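Local coordinates for Old Yellow Enzyme (Pichia, PDB 6AGZ), which probably uses bound flavin mononucleotide to reduce the carbon-carbon double bonds of enone compounds asymmetrically, as an old yellow enzyme, at residues Pro32-Phe37 with Gly341-Phe346; Met49-Ser54 with Gly378-Gly383; Leu64-Thr69 with Ile107-Trp112; Val282-Pro287 with Gly311-Ser316. All coordinates share one frame; numbering follows the deposited sequence.

Contact 1. Residues Pro32-Phe37 with Gly341-Phe346; sequences PPTTRF and GCSRYF. With FMN (flavin mononucleotide), chain C.
Three flat groups frame the meeting of Pro32 and Thr34 with Ser343: the flavin, the Arg344 guanidinium and the Phe346 ring. Over one face of the flavin lie Thr34 CA, 3.5 Å from FMN N5, and Pro33 CG near FMN O2. The guanidinium takes FMN O1P in plane at its edge, while the edge of Phe346 receives Cys342 O. The Pro32 ring fits against the backbone opposite, with its CD 3.3 Å from Cys342 O and its CG against Gly341 CA. The one hydrogen bond between the segments runs from Ser343 OG to Thr34 OG1 at 2.7 Å. Thr34 OG1 in turn donates to Pro32 O, which it meets from above the carbonyl plane, so the two hydroxyls form a directed relay between the flavin-facing and phosphate-binding sides. Ser343 OG reaches its partner by standing anti to the backbone N (chi1 166°). Thr35 OG1 donates to FMN O4 at 2.6 Å, and FMN O2' donates to Pro33 O. At the other end, Ser343 N bonds FMN O2P, and FMN O3P is gripped by Arg344 N and Arg344 NE, the latter at 2.9 Å. Arg344 NH2 adds a nearly straight bond to FMN O1P (169°). Backbone N-H groups after the eighth strand and Arg344 thus hold the phosphate, as is common in flavin-binding TIM barrels. The pocket lies at the C-terminal ends of the first and eighth barrel strands, 29-31 and 338-341, beside helix 344-348; helix 352-358 packs on Cys342 and Phe346, and strands 63-70 and 106-112 adjoin Pro33 and Thr35.

Contact 2. Residues Met49-Ser54 with Gly378-Gly383; sequences MLSYYS and GYLTWG
Tyr52, on helix 47-57 that follows the first strand of the TIM barrel, stacks on Tyr379 from a loop late in the chain. The evidence for an offset stack is a centroid separation of 4.2 Å with planes 13° apart, although the long axes of the two side chains cross at about a right angle. From its base outward, Tyr52 CB touches Tyr379 OH and CE2. With Tyr52 CG anti to the backbone N (chi1 173°), this ring atom comes 3.3 Å from Tyr379 CZ, which stands over the Tyr52 face toward the rim. CD2 meets Tyr379 OH at 3.2 Å, whereas CD1 and CE1 run over Tyr379 CZ and CE1, with CE1 to CE1 at 3.7 Å. Beyond CZ, the hydroxyl makes a weak hydrogen bond to Arg36, and Arg56 adds a cation-pi contact with the same ring. Met49 CG lies 3.3 Å from Tyr379 OH. An alanine in place of Tyr379 would probably leave the covered face of Tyr52 without its stacking partner and Met49 CG without the hydroxyl it touches. Leu380 closes the contact beside the helix backbone, its CD2 3.8 Å from Tyr52 N.

Contact 3. Residues Leu64-Thr69 with Ile107-Trp112; sequences LITEAT and ISMQLW. With FMN (flavin mononucleotide), chain C.
Within the beta-alpha-beta unit of strand 63-70, helix 87-102 and strand 106-112, Leu64 and Ile65 pair in parallel with Ile107 and Ser108. Ser108 N donates to Leu64 O, and Thr66 N returns a bond to Ser108 O at 2.8 Å. The register then slips by one residue before Thr69 pairs with Leu111, where Thr69 N bonds Gln110 O and Trp112 N bonds Thr69 O. Two threonines bond to the short loop between these ladders. Thr66 OG1, held between the backbone N and the carbonyl carbon (chi1 73°), donates to Glu67 O at 3.0 Å; Thr69 OG1 donates to the same oxygen from the opposite face of its plane. Gln110 N adds only a weak bond to Thr66 OG1. On the outward face Met109 crosses Thr69 at about a right angle, its CE 3.6 Å from Thr69 OG1, and Trp93 of helix 87-102 packs on both. At the cofactor end, Ala68 CB sits over the Trp112 face, 3.5 Å from the centroid of the five-membered ring and 26° off its normal, a CH-pi contact. The same methyl lies 3.2 Å from FMN O4. Gln110 reaches out in an extended chain beyond CG and binds the flavin by two bonds: its OE1 accepts from FMN N3 at 2.9 Å, and its NE2 donates to FMN O2 at 169°. This two-point pairing fixes the amide's rotation, with a weak bond from Gln110 NE2 to Glu185 beside it. Strand ends that present cofactor-binding side chains at the C-terminal mouth of the barrel are characteristic of flavin-dependent TIM-barrel oxidoreductases.

Contact 4. Residues Val282-Pro287 with Gly311-Ser316; sequences VSIVEP and GVVLRS
Arg315 and Ile284 lie side by side and point the same way from neighbouring parallel strands, 281-285 and 313-316, of the TIM barrel. The strand axes approach to 4.6 Å and diverge by 22°. Ile284 CD1 lies 4.1 Å from Arg315 CG, and it also meets Val313 CG2. This face carries Val282, Ile284, Val313 and Arg315, and helix 303-308 packs on Ile284 and Val313. Past the strand end, Glu286 crosses Arg315 obliquely, with carboxylate and guanidinium planes 65° apart. The salt bridge is side-on: Arg315 NE donates to Glu286 OE2 at 2.9 Å, the oxygen lying in the guanidinium plane, and Arg315 NH2 donates to Glu286 OE1. Both nitrogens come from above the carboxylate plane. Arg315 bends at chi3 (67°), which sets NE toward the acid, while Asn302 supplies a second partner to Glu286 OE2. An alanine at Arg315 would probably leave the Glu286 carboxylate without its charged mate, with Asn302 still bound to it but the acid freer to turn. Backbone bonds alternate along the pair, including Ile284 N to Leu314 O at 2.8 Å and Glu286 N to Ser316 O at 2.7 Å. The other face bears Ser283, Val285, Leu314 and Ser316, with Leu314 CD2 3.6 Å from Ser283 OG. Ser316 there touches FMN, placing the strand end beside the cofactor. A water joins the strands on this side: it donates to Ile284 O at 2.6 Å and is hydrogen-bonded to Ser316 OG at 3.0 Å.

The contacts describe one eight-stranded parallel barrel and its periphery. Contact 3 joins its second and third strands and contact 4 its sixth and seventh; their centres are about 15 Å apart, yet Ile65 CD1 and Leu314 CD2 meet inside, 3.7 Å apart. Contact 1, where the first and eighth strands end, encloses both along the chain. Contact 2 encloses them too, its segments alternating with those of contact 1; it lies outside the barrel, its centre about 26 Å from that of contact 4, but Arg36 connects it to contact 1 and Tyr53 to Glu67 of contact 3. Contacts 1 and 3 both bind FMN and Ser316 of contact 4 touches it, so sequence-distant segments converge on one cofactor pocket.

Contact 1. Residues Pro32-Phe37 with Gly341-Phe346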
# COMPACT_ATOMS: atom_id res chain seq x y z
N PRO A 32 -11.37 -14.58 17.95
CA PRO A 32 -10.63 -14.96 16.74
C PRO A 32 -10.28 -16.43 16.77
O PRO A 32 -10.38 -17.08 17.82
CB PRO A 32 -9.37 -14.08 16.81
CG PRO A 32 -9.65 -13.04 17.85
CD PRO A 32 -10.58 -13.70 18.82
N PRO A 33 -9.90 -17.01 15.63
CA PRO A 33 -9.49 -18.42 15.62
C PRO A 33 -8.32 -18.64 16.57
O PRO A 33 -7.31 -17.94 16.51
CB PRO A 33 -9.10 -18.67 14.16
CG PRO A 33 -8.83 -17.31 13.59
CD PRO A 33 -9.79 -16.40 14.29
N THR A 34 -8.47 -19.62 17.46
CA THR A 34 -7.47 -19.90 18.48
C THR A 34 -7.26 -21.41 18.57
O THR A 34 -8.13 -22.13 19.07
CB THR A 34 -7.88 -19.33 19.84
OG1 THR A 34 -8.21 -17.94 19.68
CG2 THR A 34 -6.74 -19.45 20.84
N THR A 35 -6.11 -21.88 18.09
CA THR A 35 -5.80 -23.30 18.10
C THR A 35 -5.52 -23.77 19.52
O THR A 35 -4.74 -23.15 20.25
CB THR A 35 -4.59 -23.57 17.20
OG1 THR A 35 -4.95 -23.33 15.83
CG2 THR A 35 -4.11 -25.00 17.37
N ARG A 36 -6.16 -24.88 19.92
CA ARG A 36 -6.01 -25.41 21.27
C ARG A 36 -5.67 -26.90 21.32
O ARG A 36 -5.21 -27.36 22.37
CB ARG A 36 -7.29 -25.17 22.09
CG ARG A 36 -7.72 -23.72 22.17
CD ARG A 36 -6.64 -22.84 22.79
NE ARG A 36 -6.23 -23.33 24.10
CZ ARG A 36 -6.89 -23.08 25.23
NH1 ARG A 36 -7.99 -22.35 25.21
NH2 ARG A 36 -6.44 -23.56 26.38
N PHE A 37 -5.89 -27.66 20.24
CA PHE A 37 -5.54 -29.08 20.18
C PHE A 37 -6.29 -29.90 21.22
O PHE A 37 -5.71 -30.71 21.95
CB PHE A 37 -4.03 -29.28 20.32
CG PHE A 37 -3.23 -28.69 19.19
CD1 PHE A 37 -3.64 -28.86 17.87
CD2 PHE A 37 -2.08 -27.97 19.44
CE1 PHE A 37 -2.90 -28.31 16.84
CE2 PHE A 37 -1.34 -27.42 18.41
CZ PHE A 37 -1.75 -27.60 17.10
N GLY A 341 -11.23 -8.19 17.69
CA GLY A 341 -10.98 -9.56 18.11
C GLY A 341 -10.05 -9.61 19.31
O GLY A 341 -9.04 -8.91 19.35
N CYS A 342 -10.41 -10.44 20.28
CA CYS A 342 -9.60 -10.67 21.48
C CYS A 342 -9.49 -12.17 21.68
O CYS A 342 -10.49 -12.83 22.00
CB CYS A 342 -10.21 -9.99 22.70
SG CYS A 342 -10.53 -8.22 22.49
N SER A 343 -8.29 -12.72 21.51
CA SER A 343 -8.08 -14.16 21.55
C SER A 343 -7.55 -14.65 22.89
O SER A 343 -8.19 -15.49 23.54
CB SER A 343 -7.10 -14.57 20.43
OG SER A 343 -6.63 -15.90 20.62
N ARG A 344 -6.40 -14.13 23.33
CA ARG A 344 -5.73 -14.70 24.50
C ARG A 344 -6.56 -14.53 25.76
O ARG A 344 -6.64 -15.45 26.59
CB ARG A 344 -4.35 -14.07 24.66
CG ARG A 344 -3.32 -14.63 23.68
CD ARG A 344 -1.99 -13.90 23.76
NE ARG A 344 -2.02 -12.61 23.08
CZ ARG A 344 -0.95 -11.86 22.84
NH1 ARG A 344 0.25 -12.28 23.22
NH2 ARG A 344 -1.07 -10.70 22.21
N TYR A 345 -7.21 -13.38 25.93
CA TYR A 345 -8.06 -13.18 27.10
C TYR A 345 -9.38 -13.92 26.98
O TYR A 345 -10.02 -14.19 28.01
CB TYR A 345 -8.30 -11.69 27.34
CG TYR A 345 -7.16 -11.03 28.07
CD1 TYR A 345 -6.96 -11.25 29.43
CD2 TYR A 345 -6.28 -10.19 27.40
CE1 TYR A 345 -5.91 -10.65 30.10
CE2 TYR A 345 -5.23 -9.58 28.07
CZ TYR A 345 -5.05 -9.82 29.42
OH TYR A 345 -4.01 -9.21 30.08
N PHE A 346 -9.82 -14.25 25.77
CA PHE A 346 -11.03 -15.05 25.63
C PHE A 346 -10.81 -16.48 26.08
O PHE A 346 -11.76 -17.16 26.50
CB PHE A 346 -11.52 -15.01 24.18
CG PHE A 346 -13.00 -14.79 24.04
CD1 PHE A 346 -13.90 -15.43 24.89
CD2 PHE A 346 -13.50 -13.94 23.07
CE1 PHE A 346 -15.26 -15.22 24.76
CE2 PHE A 346 -14.86 -13.73 22.94
CZ PHE A 346 -15.74 -14.38 23.78
N1 FMN C . -4.80 -17.17 14.49
C2 FMN C . -5.32 -17.81 13.38
O2 FMN C . -5.58 -17.17 12.37
N3 FMN C . -5.54 -19.17 13.41
C4 FMN C . -5.25 -19.89 14.55
O4 FMN C . -5.44 -21.11 14.58
C4A FMN C . -4.73 -19.25 15.66
N5 FMN C . -4.43 -19.97 16.80
C5A FMN C . -3.92 -19.34 17.91
C6 FMN C . -3.63 -20.07 19.05
C7 FMN C . -3.11 -19.44 20.17
C7M FMN C . -2.80 -20.24 21.40
C8 FMN C . -2.88 -18.07 20.15
C8M FMN C . -2.32 -17.39 21.36
C9 FMN C . -3.17 -17.34 19.01
C9A FMN C . -3.69 -17.96 17.88
N10 FMN C . -3.98 -17.24 16.74
C10 FMN C . -4.50 -17.88 15.63
C1' FMN C . -3.75 -15.75 16.72
C2' FMN C . -4.99 -15.08 17.33
O2' FMN C . -6.11 -15.38 16.53
C3' FMN C . -4.84 -13.57 17.48
O3' FMN C . -4.70 -12.97 16.21
C4' FMN C . -3.64 -13.22 18.35
O4' FMN C . -3.66 -14.01 19.52
C5' FMN C . -3.65 -11.75 18.76
O5' FMN C . -4.87 -11.44 19.39
P FMN C . -4.92 -11.16 20.98
O1P FMN C . -3.90 -10.10 21.32
O2P FMN C . -6.30 -10.68 21.37
O3P FMN C . -4.61 -12.44 21.71

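Contact 2. Residues Met49-Ser54 with Gly378-Gly383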
# COMPACT_ATOMS: atom_id res chain seq x y z
N MET A 49 -14.68 -29.34 23.80
CA MET A 49 -14.78 -28.23 22.87
C MET A 49 -16.20 -27.69 22.81
O MET A 49 -16.41 -26.48 22.67
CB MET A 49 -14.31 -28.66 21.48
CG MET A 49 -12.84 -29.02 21.41
SD MET A 49 -12.39 -29.80 19.85
CE MET A 49 -12.98 -28.57 18.68
N LEU A 50 -17.19 -28.57 22.91
CA LEU A 50 -18.59 -28.14 22.87
C LEU A 50 -18.91 -27.23 24.05
O LEU A 50 -19.51 -26.16 23.87
CB LEU A 50 -19.52 -29.35 22.85
CG LEU A 50 -21.01 -29.08 22.69
CD1 LEU A 50 -21.25 -27.91 21.76
CD2 LEU A 50 -21.73 -30.31 22.18
N SER A 51 -18.52 -27.63 25.26
CA SER A 51 -18.70 -26.75 26.41
C SER A 51 -17.86 -25.48 26.26
O SER A 51 -18.29 -24.39 26.65
CB SER A 51 -18.34 -27.49 27.70
OG SER A 51 -18.36 -26.61 28.81
N TYR A 52 -16.67 -25.62 25.69
CA TYR A 52 -15.75 -24.50 25.53
C TYR A 52 -16.37 -23.39 24.69
O TYR A 52 -16.36 -22.22 25.08
CB TYR A 52 -14.45 -25.02 24.90
CG TYR A 52 -13.43 -23.98 24.50
CD1 TYR A 52 -12.54 -23.45 25.43
CD2 TYR A 52 -13.32 -23.56 23.18
CE1 TYR A 52 -11.59 -22.52 25.06
CE2 TYR A 52 -12.37 -22.63 22.80
CZ TYR A 52 -11.51 -22.11 23.75
OH TYR A 52 -10.56 -21.18 23.38
N TYR A 53 -16.92 -23.74 23.52
CA TYR A 53 -17.58 -22.74 22.69
C TYR A 53 -18.95 -22.36 23.25
O TYR A 53 -19.42 -21.24 23.00
CB TYR A 53 -17.72 -23.25 21.26
CG TYR A 53 -16.41 -23.32 20.51
CD1 TYR A 53 -15.84 -22.17 19.96
CD2 TYR A 53 -15.74 -24.52 20.34
CE1 TYR A 53 -14.64 -22.23 19.28
CE2 TYR A 53 -14.54 -24.59 19.66
CZ TYR A 53 -14.00 -23.44 19.13
OH TYR A 53 -12.80 -23.51 18.45
N SER A 54 -19.60 -23.27 23.98
CA SER A 54 -20.91 -22.98 24.54
C SER A 54 -20.84 -21.85 25.56
O SER A 54 -21.67 -20.93 25.55
CB SER A 54 -21.50 -24.24 25.17
OG SER A 54 -22.73 -23.96 25.82
N GLY A 378 -6.54 -25.91 32.13
CA GLY A 378 -6.34 -24.66 31.44
C GLY A 378 -7.21 -24.47 30.22
O GLY A 378 -6.99 -23.53 29.45
N TYR A 379 -8.21 -25.33 30.03
CA TYR A 379 -9.14 -25.26 28.91
C TYR A 379 -10.57 -25.07 29.38
O TYR A 379 -11.26 -24.17 28.89
CB TYR A 379 -9.02 -26.53 28.06
CG TYR A 379 -9.79 -26.49 26.75
CD1 TYR A 379 -9.28 -25.82 25.65
CD2 TYR A 379 -11.00 -27.15 26.62
CE1 TYR A 379 -9.98 -25.78 24.46
CE2 TYR A 379 -11.70 -27.12 25.43
CZ TYR A 379 -11.19 -26.44 24.35
OH TYR A 379 -11.88 -26.41 23.17
N LEU A 380 -11.04 -25.89 30.32
CA LEU A 380 -12.36 -25.75 30.91
C LEU A 380 -12.30 -25.42 32.39
O LEU A 380 -13.35 -25.37 33.05
CB LEU A 380 -13.18 -27.03 30.70
CG LEU A 380 -13.62 -27.36 29.27
CD1 LEU A 380 -14.37 -28.68 29.24
CD2 LEU A 380 -14.47 -26.23 28.71
N THR A 381 -11.11 -25.19 32.94
CA THR A 381 -10.95 -24.92 34.36
C THR A 381 -11.24 -23.48 34.73
O THR A 381 -11.28 -23.16 35.93
CB THR A 381 -9.54 -25.29 34.82
OG1 THR A 381 -8.58 -24.81 33.86
CG2 THR A 381 -9.39 -26.80 34.95
N TRP A 382 -11.42 -22.60 33.76
CA TRP A 382 -11.65 -21.19 34.04
C TRP A 382 -13.06 -20.96 34.55
O TRP A 382 -14.03 -21.49 34.00
CB TRP A 382 -11.40 -20.34 32.79
CG TRP A 382 -10.08 -20.61 32.15
CD1 TRP A 382 -9.86 -21.30 30.99
CD2 TRP A 382 -8.79 -20.22 32.63
NE1 TRP A 382 -8.52 -21.35 30.72
CE2 TRP A 382 -7.84 -20.70 31.71
CE3 TRP A 382 -8.35 -19.50 33.75
CZ2 TRP A 382 -6.47 -20.48 31.88
CZ3 TRP A 382 -7.00 -19.29 33.91
CH2 TRP A 382 -6.07 -19.78 32.98
N GLY A 383 -13.18 -20.15 35.60
CA GLY A 383 -14.47 -19.78 36.12
C GLY A 383 -14.99 -18.49 35.51
O GLY A 383 -14.26 -17.75 34.85

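Contact 3. Residues Leu64-Thr69 with Ile107-Trp112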
# COMPACT_ATOMS: atom_id res chain seq x y z
N LEU A 64 -18.22 -15.87 17.06
CA LEU A 64 -17.08 -16.71 17.41
C LEU A 64 -16.46 -17.25 16.13
O LEU A 64 -17.15 -17.48 15.13
CB LEU A 64 -17.50 -17.87 18.31
CG LEU A 64 -18.31 -17.57 19.58
CD1 LEU A 64 -18.66 -18.87 20.30
CD2 LEU A 64 -17.55 -16.63 20.51
N ILE A 65 -15.15 -17.45 16.15
CA ILE A 65 -14.43 -18.07 15.04
C ILE A 65 -13.71 -19.29 15.58
O ILE A 65 -12.98 -19.20 16.58
CB ILE A 65 -13.46 -17.10 14.36
CG1 ILE A 65 -14.17 -15.80 13.99
CG2 ILE A 65 -12.87 -17.74 13.11
CD1 ILE A 65 -13.29 -14.80 13.28
N THR A 66 -13.91 -20.44 14.93
CA THR A 66 -13.33 -21.68 15.41
C THR A 66 -11.81 -21.65 15.27
O THR A 66 -11.24 -20.90 14.48
CB THR A 66 -13.87 -22.88 14.64
OG1 THR A 66 -13.31 -22.89 13.32
CG2 THR A 66 -15.38 -22.80 14.53
N GLU A 67 -11.17 -22.50 16.07
CA GLU A 67 -9.78 -22.86 15.85
C GLU A 67 -9.57 -23.25 14.39
O GLU A 67 -10.47 -23.80 13.74
CB GLU A 67 -9.40 -24.02 16.76
CG GLU A 67 -10.37 -25.18 16.63
CD GLU A 67 -10.45 -26.04 17.87
OE1 GLU A 67 -9.64 -26.98 17.99
OE2 GLU A 67 -11.31 -25.76 18.73
N ALA A 68 -8.39 -22.94 13.87
CA ALA A 68 -8.07 -23.27 12.48
C ALA A 68 -8.25 -24.76 12.23
O ALA A 68 -7.67 -25.59 12.93
CB ALA A 68 -6.64 -22.84 12.16
N THR A 69 -9.07 -25.09 11.24
CA THR A 69 -9.55 -26.44 11.02
C THR A 69 -9.08 -26.95 9.67
O THR A 69 -9.25 -26.27 8.65
CB THR A 69 -11.08 -26.49 11.09
OG1 THR A 69 -11.51 -26.16 12.42
CG2 THR A 69 -11.60 -27.87 10.73
N ILE A 107 -21.19 -18.18 14.62
CA ILE A 107 -19.88 -18.82 14.55
C ILE A 107 -19.43 -18.94 13.09
O ILE A 107 -20.23 -19.25 12.20
CB ILE A 107 -19.90 -20.20 15.25
CG1 ILE A 107 -18.49 -20.79 15.32
CG2 ILE A 107 -20.88 -21.15 14.57
CD1 ILE A 107 -18.38 -21.96 16.27
N SER A 108 -18.15 -18.69 12.87
CA SER A 108 -17.48 -18.91 11.59
C SER A 108 -16.36 -19.92 11.79
O SER A 108 -15.73 -19.96 12.85
CB SER A 108 -16.91 -17.60 11.03
OG SER A 108 -16.02 -17.85 9.95
N MET A 109 -16.13 -20.75 10.79
CA MET A 109 -15.05 -21.73 10.83
C MET A 109 -13.90 -21.26 9.95
O MET A 109 -14.09 -20.96 8.77
CB MET A 109 -15.52 -23.11 10.37
CG MET A 109 -14.36 -24.05 10.04
SD MET A 109 -14.81 -25.77 9.78
CE MET A 109 -14.99 -26.34 11.46
N GLN A 110 -12.70 -21.19 10.54
CA GLN A 110 -11.50 -20.89 9.78
C GLN A 110 -10.92 -22.19 9.23
O GLN A 110 -10.78 -23.17 9.97
CB GLN A 110 -10.46 -20.17 10.65
CG GLN A 110 -9.28 -19.64 9.85
CD GLN A 110 -8.12 -19.22 10.73
OE1 GLN A 110 -7.70 -19.97 11.61
NE2 GLN A 110 -7.60 -18.02 10.49
N LEU A 111 -10.59 -22.20 7.94
CA LEU A 111 -10.03 -23.37 7.28
C LEU A 111 -8.51 -23.27 7.25
O LEU A 111 -7.96 -22.25 6.81
CB LEU A 111 -10.58 -23.51 5.86
CG LEU A 111 -12.06 -23.88 5.74
CD1 LEU A 111 -12.43 -24.13 4.28
CD2 LEU A 111 -12.40 -25.09 6.60
N TRP A 112 -7.85 -24.33 7.68
CA TRP A 112 -6.40 -24.35 7.84
C TRP A 112 -5.76 -25.20 6.74
O TRP A 112 -6.32 -26.21 6.31
CB TRP A 112 -6.01 -24.92 9.21
CG TRP A 112 -4.78 -24.31 9.82
CD1 TRP A 112 -4.02 -23.31 9.31
CD2 TRP A 112 -4.18 -24.68 11.06
NE1 TRP A 112 -2.98 -23.02 10.16
CE2 TRP A 112 -3.06 -23.85 11.25
CE3 TRP A 112 -4.49 -25.62 12.05
CZ2 TRP A 112 -2.24 -23.94 12.37
CZ3 TRP A 112 -3.68 -25.71 13.16
CH2 TRP A 112 -2.57 -24.88 13.31
N1 FMN C . -4.80 -17.17 14.49
C2 FMN C . -5.32 -17.81 13.38
O2 FMN C . -5.58 -17.17 12.37
N3 FMN C . -5.54 -19.17 13.41
C4 FMN C . -5.25 -19.89 14.55
O4 FMN C . -5.44 -21.11 14.58
C4A FMN C . -4.73 -19.25 15.66
N5 FMN C . -4.43 -19.97 16.80
C5A FMN C . -3.92 -19.34 17.91
C6 FMN C . -3.63 -20.07 19.05
C7 FMN C . -3.11 -19.44 20.17
C7M FMN C . -2.80 -20.24 21.40
C8 FMN C . -2.88 -18.07 20.15
C8M FMN C . -2.32 -17.39 21.36
C9 FMN C . -3.17 -17.34 19.01
C9A FMN C . -3.69 -17.96 17.88
N10 FMN C . -3.98 -17.24 16.74
C10 FMN C . -4.50 -17.88 15.63
C1' FMN C . -3.75 -15.75 16.72
C2' FMN C . -4.99 -15.08 17.33
O2' FMN C . -6.11 -15.38 16.53
C3' FMN C . -4.84 -13.57 17.48
O3' FMN C . -4.70 -12.97 16.21
C4' FMN C . -3.64 -13.22 18.35
O4' FMN C . -3.66 -14.01 19.52
C5' FMN C . -3.65 -11.75 18.76
O5' FMN C . -4.87 -11.44 19.39
P FMN C . -4.92 -11.16 20.98
O1P FMN C . -3.90 -10.10 21.32
O2P FMN C . -6.30 -10.68 21.37
O3P FMN C . -4.61 -12.44 21.71

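Contact 4. Residues Val282-Pro287 with Gly311-Ser316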
# COMPACT_ATOMS: atom_id res chain seq x y z
N VAL A 282 -12.99 -9.19 6.32
CA VAL A 282 -11.56 -9.43 6.13
C VAL A 282 -10.88 -9.29 7.48
O VAL A 282 -11.03 -8.26 8.15
CB VAL A 282 -10.95 -8.46 5.10
CG1 VAL A 282 -9.44 -8.62 5.06
CG2 VAL A 282 -11.55 -8.70 3.73
N SER A 283 -10.15 -10.33 7.89
CA SER A 283 -9.52 -10.37 9.20
C SER A 283 -8.05 -9.97 9.08
O SER A 283 -7.32 -10.51 8.25
CB SER A 283 -9.63 -11.77 9.81
OG SER A 283 -9.09 -11.79 11.12
N ILE A 284 -7.64 -9.01 9.92
CA ILE A 284 -6.29 -8.48 9.90
C ILE A 284 -5.73 -8.44 11.31
O ILE A 284 -6.46 -8.30 12.30
CB ILE A 284 -6.22 -7.07 9.26
CG1 ILE A 284 -6.85 -6.01 10.17
CG2 ILE A 284 -6.90 -7.06 7.89
CD1 ILE A 284 -6.72 -4.61 9.63
N VAL A 285 -4.41 -8.57 11.40
CA VAL A 285 -3.68 -8.63 12.66
C VAL A 285 -2.95 -7.31 12.86
O VAL A 285 -2.20 -6.87 11.98
CB VAL A 285 -2.69 -9.81 12.68
CG1 VAL A 285 -1.71 -9.66 13.82
CG2 VAL A 285 -3.46 -11.12 12.79
N GLU A 286 -3.17 -6.69 14.01
CA GLU A 286 -2.50 -5.43 14.31
C GLU A 286 -1.03 -5.69 14.62
O GLU A 286 -0.70 -6.63 15.35
CB GLU A 286 -3.17 -4.73 15.49
CG GLU A 286 -4.60 -4.28 15.21
CD GLU A 286 -4.68 -3.35 14.01
OE1 GLU A 286 -4.06 -2.26 14.05
OE2 GLU A 286 -5.36 -3.70 13.03
N PRO A 287 -0.12 -4.87 14.07
CA PRO A 287 1.34 -4.96 14.22
C PRO A 287 1.79 -5.17 15.67
O PRO A 287 1.33 -4.45 16.56
CB PRO A 287 1.84 -3.61 13.68
CG PRO A 287 0.60 -2.78 13.42
CD PRO A 287 -0.50 -3.75 13.19
N GLY A 311 -15.35 -3.01 3.26
CA GLY A 311 -16.34 -3.80 3.97
C GLY A 311 -16.00 -3.98 5.43
O GLY A 311 -15.16 -3.27 6.00
N VAL A 312 -16.67 -4.96 6.05
CA VAL A 312 -16.40 -5.28 7.45
C VAL A 312 -14.97 -5.75 7.59
O VAL A 312 -14.49 -6.60 6.82
CB VAL A 312 -17.40 -6.33 7.96
CG1 VAL A 312 -17.06 -6.74 9.38
CG2 VAL A 312 -18.82 -5.80 7.87
N VAL A 313 -14.26 -5.21 8.58
CA VAL A 313 -12.88 -5.58 8.85
C VAL A 313 -12.77 -5.98 10.31
O VAL A 313 -13.22 -5.24 11.20
CB VAL A 313 -11.89 -4.44 8.51
CG1 VAL A 313 -12.29 -3.14 9.20
CG2 VAL A 313 -10.47 -4.84 8.87
N LEU A 314 -12.19 -7.14 10.57
CA LEU A 314 -11.94 -7.62 11.92
C LEU A 314 -10.48 -7.36 12.27
O LEU A 314 -9.59 -7.88 11.61
CB LEU A 314 -12.25 -9.12 12.04
CG LEU A 314 -11.68 -9.84 13.26
CD1 LEU A 314 -12.24 -9.25 14.55
CD2 LEU A 314 -11.96 -11.33 13.18
N ARG A 315 -10.25 -6.54 13.29
CA ARG A 315 -8.90 -6.19 13.71
C ARG A 315 -8.58 -6.90 15.01
O ARG A 315 -9.34 -6.80 15.98
CB ARG A 315 -8.76 -4.67 13.88
CG ARG A 315 -9.32 -3.89 12.70
CD ARG A 315 -9.12 -2.39 12.87
NE ARG A 315 -7.70 -2.02 12.83
CZ ARG A 315 -7.26 -0.77 12.73
NH1 ARG A 315 -8.13 0.23 12.65
NH2 ARG A 315 -5.96 -0.53 12.70
N SER A 316 -7.46 -7.63 15.04
CA SER A 316 -7.10 -8.40 16.23
C SER A 316 -5.65 -8.14 16.63
O SER A 316 -4.79 -7.87 15.79
CB SER A 316 -7.32 -9.90 16.01
OG SER A 316 -8.68 -10.19 15.76
O HOH W 1 -7.89 -10.45 12.87